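PDB 4PE3: TRAP dicarboxylate transporter-DctP subunit from Rhodobacter sphaeroides, which probably captures an organic acid or related small solute in the periplasm and hands it to a TRAP membrane transporter, as solute-binding proteins of this family do. Local coordinates for residues K57-G62 / I263-K268; D82-G87 / Y142-I147; D90-I93 / Y98-G101; G148-G153 / K268-T273. One frame throughout, in Å; residues are numbered along the deposited sequence.

Contacts 3 and 4 are buried, whereas contacts 1 and 2 lie farther from the centre of the chain and are partly open to solvent. Contacts 1 and 4 share helix 257-291: at its more exposed part contact 1 is purely van der Waals, while contact 4, beside the sheet, relies on a buried glutamine and its bonds. Strand 144-150 serves contact 2 with its beginning and contact 4 with its end. Contacts 2 and 3 adjoin, about 9 Å between centres, where Ile84 and Leu144 of the first pack against His92 of the second. Thus aliphatic packing in contact 2 passes directly into the aromatic pair of contact 3.

Contact 1: residues K57-G62 / I263-K268; sequences KELTNG and ITEAQK
The carboxylate of Glu265 carries Leu59 on one face: methyl CD2 sits almost straight above Glu265 CD, 3.7 Å away, with both carboxylate oxygens a little farther off, so the methyl meets the face and not the oxygen edge. The same methyl also rests alongside the aliphatic part of the glutamate, 3.7 Å from CG. Glu265 runs extended from its helix, CG anti to the backbone N (chi1 -172°), and Leu59 crosses that chain at a slant. A second set of contacts lies at the helix backbone, where Leu59 CD2 comes to 3.6 Å from Ala266 N and 4.1 Å from Ala266 CB. Leu59 is the last residue of helix 44-59 and lies inside the Schellman motif that ends it, in which Gly62 N bonds Lys57 O at 2.8 Å and Asn61, at positive phi, is the C-prime residue. Lys262 and Ile269 also touch Leu59, while Ala266 packs on Lys55 and Val56. No hydrogen bond or ion pair joins the two segments. One leucine methyl does the work, held by van der Waals contact, and the glutamate contributes its hydrocarbon chain and carboxylate face while its charge stays at the exposed border of the helix pair.

Contact 2: residues D82-G87 / Y142-I147; sequences DAIQAG and YGLQFI
Gly143 is the C-prime residue of the Schellman motif that leads into strand 144-150, and this turn lies against Gln85 in the last turn of helix 80-86. The two CA atoms, Gln85 and Gly143, are only 5.2 Å apart, an approach that depends on the absence of a side chain on the glycine: Gln85 CG packs against Gly143 CA at 3.9 Å. From there the glutamine lies across the turn, its chain extended and CG anti to the backbone N (chi1 -168°), which carries the amide to the carbonyl of Tyr142. Gln85 NE2 and Tyr142 O are 2.8 Å apart. Deeper in, Ile84 and Leu144 meet at about a right angle. The branch methyl Ile84 CG2 touches Leu144 CD1 at 3.8 Å, and the far methyl Ile84 CD1 reaches Leu144 CD2 at 4.1 Å, so both leucine methyls are engaged. A polar outer layer of glutamine and backbone thus covers an aliphatic inner one. Helix 80-86 ends in a Schellman motif of its own at Gly87, and its Ile84 O accepts a bond from Asn248 ND2. On the strand side Leu144 leans on Ile139 of helix 131-139, and backbone bonds from Gly143, Gln145 and Ile147 tie the turn and strand to Lys249, Met247 and Val245. The contact thus joins the end of helix 80-86 to the start of strand 144-150, an edge strand of the five-stranded sheet, with helix 131-139 also packed against that strand.

Contact 3: residues D90-I93 / Y98-G101; sequences DGHI and YFAG
His92 lies in the extended backbone of strand 91-95 of the five-stranded sheet, whereas Phe99 belongs to the loop before helix 104-110, and the two backbones send their rings toward each other. The imidazole and phenyl planes are nearly parallel, inclined by 16°, but the rings are slid so far apart, with centroids 5.9 Å from each other, that they barely overlap. Contact is made by their leading atoms: His92 CE1 lies 4.0 Å from Phe99 CZ and 4.1 Å from Phe99 CE2. The histidine reaches out with CG between its backbone N and carbonyl carbon (chi1 63°). Over the centre of one phenyl face sits Tyr98 CB, 4.1 Å above the plane, so the preceding residue backs the phenylalanine. Thr80 and Pro81 of helix 80-86 also touch the Phe99 ring. Both imidazole nitrogens are bonded elsewhere: ND1 with Thr80 OG1 and NE2 with Glu244 OE2. These two bonds fix the rotation of the imidazole and would be expected to polarise it. Between the rings there is no hydrogen bond and little stacking, and what remains is a buried van der Waals touch between a polar ring satisfied by other residues and an apolar one.

Contact 4: residues G148-G153 / K268-T273; sequences GVSTPG and KIFQQT
Gln271 leaves helix 257-291 with CG anti to its backbone N (chi1 170°) and runs on extended, and a final turn of the amide (chi3 100°) points NE2 at the strand. There Gln271 NE2 donates to Val149 O over 2.9 Å, nearly straight at 161°, the donor tilted out of the carbonyl plane. Val149 CG1 adds packing 3.7 Å from that same Gln271 NE2. Gln267 NE2 also bonds Val149 O, and Gln271 NE2 has a further bond to Glu127 OE2. The other end of the amide is gripped twice: Gln271 OE1 takes Lys268 NZ at 2.8 Å and Gln272 NE2, also at 2.8 Å, both in its carbonyl plane and on lone pairs. With both ends bonded, the buried amide has its flip settled. Beside it Phe270 CE2 comes to 3.6 Å from Ser150 CB, while Ser150 OG bonds Val243 O of the neighbouring strand. Strand 148-150 and helix segment 268-273 run nearly parallel, their axes 7.9 Å apart at closest. Such a long helix spanning the two domains is characteristic of TRAP solute-binding proteins, and here it is clasped to the edge strand 144-150 of the five-stranded sheet.

Contact 1: residues K57-G62 / I263-K268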
loop_
_atom_site.group_PDB
_atom_site.type_symbol
_atom_site.label_atom_id
_atom_site.label_comp_id
_atom_site.label_asym_id
_atom_site.label_seq_id
_atom_site.Cartn_x
_atom_site.Cartn_y
_atom_site.Cartn_z
ATOM N N LYS A 57 -15.027 16.502 11.222
ATOM C CA LYS A 57 -16.068 17.476 11.546
ATOM C C LYS A 57 -17.005 16.950 12.632
ATOM O O LYS A 57 -17.363 17.678 13.553
ATOM C CB LYS A 57 -16.857 17.828 10.292
ATOM C CG LYS A 57 -17.984 18.821 10.527
ATOM C CD LYS A 57 -18.747 19.057 9.237
ATOM C CE LYS A 57 -18.690 20.506 8.800
ATOM N NZ LYS A 57 -19.565 21.363 9.641
ATOM N N GLU A 58 -17.399 15.686 12.530
ATOM C CA GLU A 58 -18.305 15.092 13.507
ATOM C C GLU A 58 -17.691 15.010 14.904
ATOM O O GLU A 58 -18.307 15.423 15.889
ATOM C CB GLU A 58 -18.736 13.694 13.050
ATOM C CG GLU A 58 -19.928 13.690 12.107
ATOM C CD GLU A 58 -20.171 12.330 11.474
ATOM O OE1 GLU A 58 -19.566 11.338 11.933
ATOM O OE2 GLU A 58 -20.967 12.258 10.514
ATOM N N LEU A 59 -16.474 14.483 14.985
ATOM C CA LEU A 59 -15.833 14.211 16.262
ATOM C C LEU A 59 -15.498 15.499 16.990
ATOM O O LEU A 59 -15.512 15.536 18.221
ATOM C CB LEU A 59 -14.569 13.361 16.061
ATOM C CG LEU A 59 -14.775 11.842 15.964
ATOM C CD1 LEU A 59 -15.896 11.495 15.020
ATOM C CD2 LEU A 59 -13.486 11.139 15.538
ATOM N N THR A 60 -15.194 16.544 16.229
ATOM C CA THR A 60 -14.875 17.849 16.814
ATOM C C THR A 60 -16.105 18.751 16.862
ATOM O O THR A 60 -16.004 19.923 17.218
ATOM C CB THR A 60 -13.744 18.581 16.036
ATOM O OG1 THR A 60 -14.217 19.000 14.748
ATOM C CG2 THR A 60 -12.523 17.685 15.873
ATOM N N ASN A 61 -17.265 18.196 16.528
ATOM C CA ASN A 61 -18.512 18.956 16.494
ATOM C C ASN A 61 -18.314 20.290 15.780
ATOM O O ASN A 61 -18.809 21.334 16.226
ATOM C CB ASN A 61 -19.065 19.175 17.907
ATOM C CG ASN A 61 -20.561 19.461 17.910
ATOM O OD1 ASN A 61 -21.284 19.049 16.998
ATOM N ND2 ASN A 61 -21.034 20.159 18.944
ATOM N N GLY A 62 -17.574 20.245 14.674
ATOM C CA GLY A 62 -17.383 21.391 13.803
ATOM C C GLY A 62 -16.161 22.266 14.062
ATOM O O GLY A 62 -15.896 23.191 13.289
ATOM N N ILE A 263 -8.712 14.098 15.593
ATOM C CA ILE A 263 -8.249 13.955 14.206
ATOM C C ILE A 263 -7.593 12.589 13.987
ATOM O O ILE A 263 -7.833 11.927 12.968
ATOM C CB ILE A 263 -7.272 15.082 13.819
ATOM C CG1 ILE A 263 -8.006 16.430 13.826
ATOM C CG2 ILE A 263 -6.624 14.814 12.448
ATOM C CD1 ILE A 263 -7.079 17.621 13.742
ATOM N N THR A 264 -6.791 12.129 14.937
ATOM C CA THR A 264 -6.201 10.800 14.824
ATOM C C THR A 264 -7.314 9.757 14.814
ATOM O O THR A 264 -7.268 8.785 14.053
ATOM C CB THR A 264 -5.221 10.565 15.990
ATOM O OG1 THR A 264 -4.117 11.469 15.859
ATOM C CG2 THR A 264 -4.708 9.162 15.980
ATOM N N GLU A 265 -8.340 9.971 15.626
ATOM C CA GLU A 265 -9.465 9.049 15.693
ATOM C C GLU A 265 -10.212 9.020 14.356
ATOM O O GLU A 265 -10.543 7.945 13.845
ATOM C CB GLU A 265 -10.409 9.464 16.820
ATOM C CG GLU A 265 -11.524 8.474 17.110
ATOM C CD GLU A 265 -12.416 8.905 18.267
ATOM O OE1 GLU A 265 -13.463 8.250 18.468
ATOM O OE2 GLU A 265 -12.077 9.888 18.976
ATOM N N ALA A 266 -10.471 10.201 13.790
ATOM C CA ALA A 266 -11.129 10.300 12.488
ATOM C C ALA A 266 -10.349 9.543 11.422
ATOM O O ALA A 266 -10.923 8.853 10.577
ATOM C CB ALA A 266 -11.303 11.770 12.081
ATOM N N GLN A 267 -9.034 9.695 11.455
ATOM C CA GLN A 267 -8.162 9.021 10.498
ATOM C C GLN A 267 -8.279 7.515 10.637
ATOM O O GLN A 267 -8.322 6.804 9.630
ATOM C CB GLN A 267 -6.704 9.484 10.690
ATOM C CG GLN A 267 -5.788 9.126 9.515
ATOM C CD GLN A 267 -5.405 7.660 9.490
ATOM O OE1 GLN A 267 -5.249 7.027 10.526
ATOM N NE2 GLN A 267 -5.278 7.114 8.295
ATOM N N LYS A 268 -8.304 7.032 11.877
ATOM C CA LYS A 268 -8.430 5.602 12.154
ATOM C C LYS A 268 -9.763 5.081 11.616
ATOM O O LYS A 268 -9.845 3.981 11.068
ATOM C CB LYS A 268 -8.337 5.347 13.656
ATOM C CG LYS A 268 -8.402 3.895 14.068
ATOM C CD LYS A 268 -7.187 3.130 13.568
ATOM C CE LYS A 268 -7.237 1.687 14.005
ATOM N NZ LYS A 268 -6.090 0.936 13.463
#

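Contact 2: residues D82-G87 / Y142-I147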
loop_
_atom_site.group_PDB
_atom_site.type_symbol
_atom_site.label_atom_id
_atom_site.label_comp_id
_atom_site.label_asym_id
_atom_site.label_seq_id
_atom_site.Cartn_x
_atom_site.Cartn_y
_atom_site.Cartn_z
ATOM N N ASP A 82 6.093 20.072 -0.052
ATOM C CA ASP A 82 6.496 21.462 -0.167
ATOM C C ASP A 82 5.308 22.413 0.077
ATOM O O ASP A 82 5.402 23.406 0.825
ATOM C CB ASP A 82 7.096 21.681 -1.562
ATOM C CG ASP A 82 8.374 20.859 -1.787
ATOM O OD1 ASP A 82 9.105 20.629 -0.803
ATOM O OD2 ASP A 82 8.656 20.439 -2.934
ATOM N N ALA A 83 4.184 22.108 -0.562
ATOM C CA ALA A 83 3.011 22.971 -0.499
ATOM C C ALA A 83 2.460 23.037 0.920
ATOM O O ALA A 83 1.968 24.079 1.361
ATOM C CB ALA A 83 1.945 22.470 -1.451
ATOM N N ILE A 84 2.533 21.918 1.620
ATOM C CA ILE A 84 2.069 21.822 2.999
ATOM C C ILE A 84 2.912 22.702 3.914
ATOM O O ILE A 84 2.389 23.501 4.683
ATOM C CB ILE A 84 2.097 20.362 3.491
ATOM C CG1 ILE A 84 0.961 19.579 2.827
ATOM C CG2 ILE A 84 1.928 20.295 5.006
ATOM C CD1 ILE A 84 1.186 18.074 2.848
ATOM N N GLN A 85 4.226 22.560 3.853
ATOM C CA GLN A 85 5.058 23.347 4.754
ATOM C C GLN A 85 4.978 24.840 4.433
ATOM O O GLN A 85 5.165 25.687 5.317
ATOM C CB GLN A 85 6.508 22.897 4.709
ATOM C CG GLN A 85 7.327 23.511 5.859
ATOM C CD GLN A 85 8.822 23.299 5.725
ATOM O OE1 GLN A 85 9.608 23.936 6.434
ATOM N NE2 GLN A 85 9.227 22.399 4.833
ATOM N N ALA A 86 4.709 25.173 3.172
ATOM C CA ALA A 86 4.595 26.576 2.751
ATOM C C ALA A 86 3.251 27.208 3.116
ATOM O O ALA A 86 3.118 28.438 3.128
ATOM C CB ALA A 86 4.814 26.695 1.257
ATOM N N GLY A 87 2.242 26.387 3.379
ATOM C CA GLY A 87 0.932 26.905 3.757
ATOM C C GLY A 87 -0.027 27.013 2.591
ATOM O O GLY A 87 -1.130 27.543 2.727
ATOM N N TYR A 142 10.592 17.687 6.624
ATOM C CA TYR A 142 9.911 18.416 5.560
ATOM C C TYR A 142 8.790 19.290 6.084
ATOM O O TYR A 142 8.071 19.899 5.292
ATOM C CB TYR A 142 9.388 17.423 4.525
ATOM C CG TYR A 142 10.528 16.761 3.820
ATOM C CD1 TYR A 142 11.410 17.507 3.061
ATOM C CD2 TYR A 142 10.757 15.417 3.954
ATOM C CE1 TYR A 142 12.468 16.916 2.422
ATOM C CE2 TYR A 142 11.809 14.812 3.325
ATOM C CZ TYR A 142 12.665 15.562 2.560
ATOM O OH TYR A 142 13.721 14.948 1.937
ATOM N N GLY A 143 8.634 19.391 7.399
ATOM C CA GLY A 143 7.601 20.232 7.984
ATOM C C GLY A 143 6.240 19.574 8.079
ATOM O O GLY A 143 5.231 20.292 8.223
ATOM N N LEU A 144 6.203 18.242 7.980
ATOM C CA LEU A 144 4.954 17.475 8.049
ATOM C C LEU A 144 4.865 16.634 9.315
ATOM O O LEU A 144 5.889 16.167 9.840
ATOM C CB LEU A 144 4.822 16.542 6.849
ATOM C CG LEU A 144 4.307 17.103 5.543
ATOM C CD1 LEU A 144 5.106 18.251 5.016
ATOM C CD2 LEU A 144 4.280 15.981 4.510
ATOM N N GLN A 145 3.656 16.459 9.821
ATOM C CA GLN A 145 3.353 15.497 10.856
ATOM C C GLN A 145 2.579 14.356 10.213
ATOM O O GLN A 145 1.603 14.596 9.502
ATOM C CB GLN A 145 2.491 16.126 11.932
ATOM C CG GLN A 145 2.208 15.169 13.056
ATOM C CD GLN A 145 3.447 14.866 13.878
ATOM O OE1 GLN A 145 4.485 15.542 13.762
ATOM N NE2 GLN A 145 3.355 13.838 14.717
ATOM N N PHE A 146 3.019 13.118 10.429
ATOM C CA PHE A 146 2.304 11.906 9.974
ATOM C C PHE A 146 1.179 11.633 10.962
ATOM O O PHE A 146 1.426 11.475 12.149
ATOM C CB PHE A 146 3.272 10.717 9.905
ATOM C CG PHE A 146 2.612 9.408 9.581
ATOM C CD1 PHE A 146 2.182 9.143 8.305
ATOM C CD2 PHE A 146 2.439 8.440 10.553
ATOM C CE1 PHE A 146 1.583 7.935 7.996
ATOM C CE2 PHE A 146 1.848 7.220 10.240
ATOM C CZ PHE A 146 1.418 6.982 8.974
ATOM N N ILE A 147 -0.060 11.667 10.491
ATOM C CA ILE A 147 -1.220 11.408 11.343
ATOM C C ILE A 147 -1.532 9.910 11.413
ATOM O O ILE A 147 -1.637 9.352 12.502
ATOM C CB ILE A 147 -2.459 12.170 10.853
ATOM C CG1 ILE A 147 -2.182 13.671 10.899
ATOM C CG2 ILE A 147 -3.685 11.837 11.712
ATOM C CD1 ILE A 147 -3.150 14.494 10.078
#

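Contact 3: residues D90-I93 / Y98-G101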
loop_
_atom_site.group_PDB
_atom_site.type_symbol
_atom_site.label_atom_id
_atom_site.label_comp_id
_atom_site.label_asym_id
_atom_site.label_seq_id
_atom_site.Cartn_x
_atom_site.Cartn_y
_atom_site.Cartn_z
ATOM N N ASP A 90 -2.758 22.357 3.477
ATOM C CA ASP A 90 -2.496 22.020 4.878
ATOM C C ASP A 90 -2.155 20.555 5.129
ATOM O O ASP A 90 -1.588 20.234 6.171
ATOM C CB ASP A 90 -3.694 22.412 5.734
ATOM C CG ASP A 90 -3.992 23.886 5.651
ATOM O OD1 ASP A 90 -3.094 24.709 5.926
ATOM O OD2 ASP A 90 -5.128 24.238 5.267
ATOM N N GLY A 91 -2.498 19.668 4.209
ATOM C CA GLY A 91 -2.140 18.273 4.359
ATOM C C GLY A 91 -2.305 17.533 3.060
ATOM O O GLY A 91 -2.665 18.113 2.025
ATOM N N HIS A 92 -2.026 16.235 3.112
ATOM C CA HIS A 92 -2.269 15.347 1.973
ATOM C C HIS A 92 -2.680 13.960 2.401
ATOM O O HIS A 92 -2.457 13.549 3.555
ATOM C CB HIS A 92 -1.078 15.302 0.993
ATOM C CG HIS A 92 0.207 14.760 1.558
ATOM N ND1 HIS A 92 1.413 15.015 0.949
ATOM C CD2 HIS A 92 0.472 13.927 2.596
ATOM C CE1 HIS A 92 2.378 14.394 1.613
ATOM N NE2 HIS A 92 1.834 13.743 2.622
ATOM N N ILE A 93 -3.316 13.261 1.471
ATOM C CA ILE A 93 -3.592 11.838 1.603
ATOM C C ILE A 93 -2.989 11.275 0.338
ATOM O O ILE A 93 -3.552 11.438 -0.747
ATOM C CB ILE A 93 -5.103 11.532 1.695
ATOM C CG1 ILE A 93 -5.761 12.291 2.846
ATOM C CG2 ILE A 93 -5.292 10.025 1.848
ATOM C CD1 ILE A 93 -7.248 12.059 2.999
ATOM N N TYR A 98 5.655 7.963 -3.809
ATOM C CA TYR A 98 5.935 9.095 -4.686
ATOM C C TYR A 98 7.211 9.834 -4.309
ATOM O O TYR A 98 7.787 10.565 -5.120
ATOM C CB TYR A 98 4.782 10.088 -4.637
ATOM C CG TYR A 98 3.494 9.649 -5.308
ATOM C CD1 TYR A 98 3.474 8.648 -6.272
ATOM C CD2 TYR A 98 2.297 10.250 -4.971
ATOM C CE1 TYR A 98 2.276 8.271 -6.889
ATOM C CE2 TYR A 98 1.114 9.884 -5.577
ATOM C CZ TYR A 98 1.112 8.893 -6.524
ATOM O OH TYR A 98 -0.081 8.544 -7.121
ATOM N N PHE A 99 7.682 9.622 -3.083
ATOM C CA PHE A 99 8.799 10.412 -2.575
ATOM C C PHE A 99 10.093 9.615 -2.497
ATOM O O PHE A 99 11.059 10.055 -1.861
ATOM C CB PHE A 99 8.384 11.033 -1.236
ATOM C CG PHE A 99 7.040 11.721 -1.303
ATOM C CD1 PHE A 99 6.858 12.809 -2.141
ATOM C CD2 PHE A 99 5.966 11.283 -0.548
ATOM C CE1 PHE A 99 5.617 13.429 -2.243
ATOM C CE2 PHE A 99 4.722 11.904 -0.648
ATOM C CZ PHE A 99 4.560 12.990 -1.487
ATOM N N ALA A 100 10.124 8.457 -3.156
ATOM C CA ALA A 100 11.323 7.624 -3.162
ATOM C C ALA A 100 12.553 8.342 -3.699
ATOM O O ALA A 100 13.684 8.003 -3.336
ATOM C CB ALA A 100 11.066 6.350 -3.971
ATOM N N GLY A 101 12.347 9.341 -4.542
ATOM C CA GLY A 101 13.440 10.167 -5.029
ATOM C C GLY A 101 14.140 10.961 -3.934
ATOM O O GLY A 101 15.335 11.264 -4.039
#

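Contact 4: residues G148-G153 / K268-T273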
loop_
_atom_site.group_PDB
_atom_site.type_symbol
_atom_site.label_atom_id
_atom_site.label_comp_id
_atom_site.label_asym_id
_atom_site.label_seq_id
_atom_site.Cartn_x
_atom_site.Cartn_y
_atom_site.Cartn_z
ATOM N N GLY A 148 -1.679 9.264 10.259
ATOM C CA GLY A 148 -1.928 7.837 10.245
ATOM C C GLY A 148 -1.923 7.267 8.846
ATOM O O GLY A 148 -1.801 7.975 7.851
ATOM N N VAL A 149 -2.066 5.944 8.796
ATOM C CA VAL A 149 -1.869 5.197 7.575
ATOM C C VAL A 149 -3.197 4.685 7.024
ATOM O O VAL A 149 -4.168 4.464 7.762
ATOM C CB VAL A 149 -0.865 4.016 7.823
ATOM C CG1 VAL A 149 -1.525 2.882 8.596
ATOM C CG2 VAL A 149 -0.313 3.530 6.528
ATOM N N SER A 150 -3.236 4.508 5.708
ATOM C CA SER A 150 -4.327 3.814 5.056
ATOM C C SER A 150 -3.739 3.042 3.898
ATOM O O SER A 150 -2.540 3.024 3.715
ATOM C CB SER A 150 -5.345 4.836 4.580
ATOM O OG SER A 150 -4.730 5.850 3.798
ATOM N N THR A 151 -4.588 2.378 3.119
ATOM C CA THR A 151 -4.119 1.683 1.932
ATOM C C THR A 151 -5.222 1.536 0.874
ATOM O O THR A 151 -6.382 1.383 1.211
ATOM C CB THR A 151 -3.572 0.286 2.327
ATOM O OG1 THR A 151 -3.102 -0.412 1.165
ATOM C CG2 THR A 151 -4.654 -0.523 2.980
ATOM N N PRO A 152 -4.841 1.541 -0.402
ATOM C CA PRO A 152 -5.807 1.152 -1.439
ATOM C C PRO A 152 -5.945 -0.374 -1.565
ATOM O O PRO A 152 -6.690 -0.854 -2.432
ATOM C CB PRO A 152 -5.194 1.721 -2.712
ATOM C CG PRO A 152 -3.716 1.690 -2.433
ATOM C CD PRO A 152 -3.580 2.033 -0.982
ATOM N N GLY A 153 -5.219 -1.129 -0.743
ATOM C CA GLY A 153 -5.462 -2.561 -0.630
ATOM C C GLY A 153 -4.274 -3.462 -0.899
ATOM O O GLY A 153 -3.362 -3.111 -1.647
ATOM N N LYS A 268 -8.304 7.032 11.877
ATOM C CA LYS A 268 -8.430 5.602 12.154
ATOM C C LYS A 268 -9.763 5.081 11.616
ATOM O O LYS A 268 -9.845 3.981 11.068
ATOM C CB LYS A 268 -8.337 5.347 13.656
ATOM C CG LYS A 268 -8.402 3.895 14.068
ATOM C CD LYS A 268 -7.187 3.130 13.568
ATOM C CE LYS A 268 -7.237 1.687 14.005
ATOM N NZ LYS A 268 -6.090 0.936 13.463
ATOM N N ILE A 269 -10.815 5.875 11.765
ATOM C CA ILE A 269 -12.123 5.478 11.256
ATOM C C ILE A 269 -12.096 5.396 9.728
ATOM O O ILE A 269 -12.591 4.431 9.141
ATOM C CB ILE A 269 -13.233 6.431 11.726
ATOM C CG1 ILE A 269 -13.445 6.289 13.227
ATOM C CG2 ILE A 269 -14.540 6.140 10.985
ATOM C CD1 ILE A 269 -14.239 7.453 13.826
ATOM N N PHE A 270 -11.510 6.394 9.077
ATOM C CA PHE A 270 -11.336 6.356 7.634
ATOM C C PHE A 270 -10.553 5.096 7.229
ATOM O O PHE A 270 -10.962 4.355 6.332
ATOM C CB PHE A 270 -10.638 7.641 7.143
ATOM C CG PHE A 270 -9.831 7.471 5.889
ATOM C CD1 PHE A 270 -10.423 7.071 4.697
ATOM C CD2 PHE A 270 -8.475 7.713 5.900
ATOM C CE1 PHE A 270 -9.673 6.920 3.563
ATOM C CE2 PHE A 270 -7.716 7.554 4.760
ATOM C CZ PHE A 270 -8.305 7.143 3.591
ATOM N N GLN A 271 -9.430 4.866 7.912
ATOM C CA GLN A 271 -8.581 3.728 7.604
ATOM C C GLN A 271 -9.383 2.426 7.657
ATOM O O GLN A 271 -9.315 1.602 6.736
ATOM C CB GLN A 271 -7.421 3.701 8.593
ATOM C CG GLN A 271 -6.571 2.450 8.571
ATOM C CD GLN A 271 -5.917 2.225 9.899
ATOM O OE1 GLN A 271 -6.386 1.426 10.692
ATOM N NE2 GLN A 271 -4.859 2.971 10.172
ATOM N N GLN A 272 -10.127 2.229 8.734
ATOM C CA GLN A 272 -10.868 0.986 8.929
ATOM C C GLN A 272 -12.025 0.832 7.942
ATOM O O GLN A 272 -12.299 -0.258 7.446
ATOM C CB GLN A 272 -11.355 0.893 10.372
ATOM C CG GLN A 272 -10.213 0.687 11.370
ATOM C CD GLN A 272 -9.569 -0.676 11.195
ATOM O OE1 GLN A 272 -10.252 -1.699 11.265
ATOM N NE2 GLN A 272 -8.264 -0.698 10.902
ATOM N N THR A 273 -12.705 1.932 7.653
ATOM C CA THR A 273 -13.807 1.900 6.695
ATOM C C THR A 273 -13.275 1.524 5.319
ATOM O O THR A 273 -13.906 0.743 4.589
ATOM C CB THR A 273 -14.524 3.262 6.624
ATOM O OG1 THR A 273 -15.024 3.585 7.926
ATOM C CG2 THR A 273 -15.667 3.248 5.601
#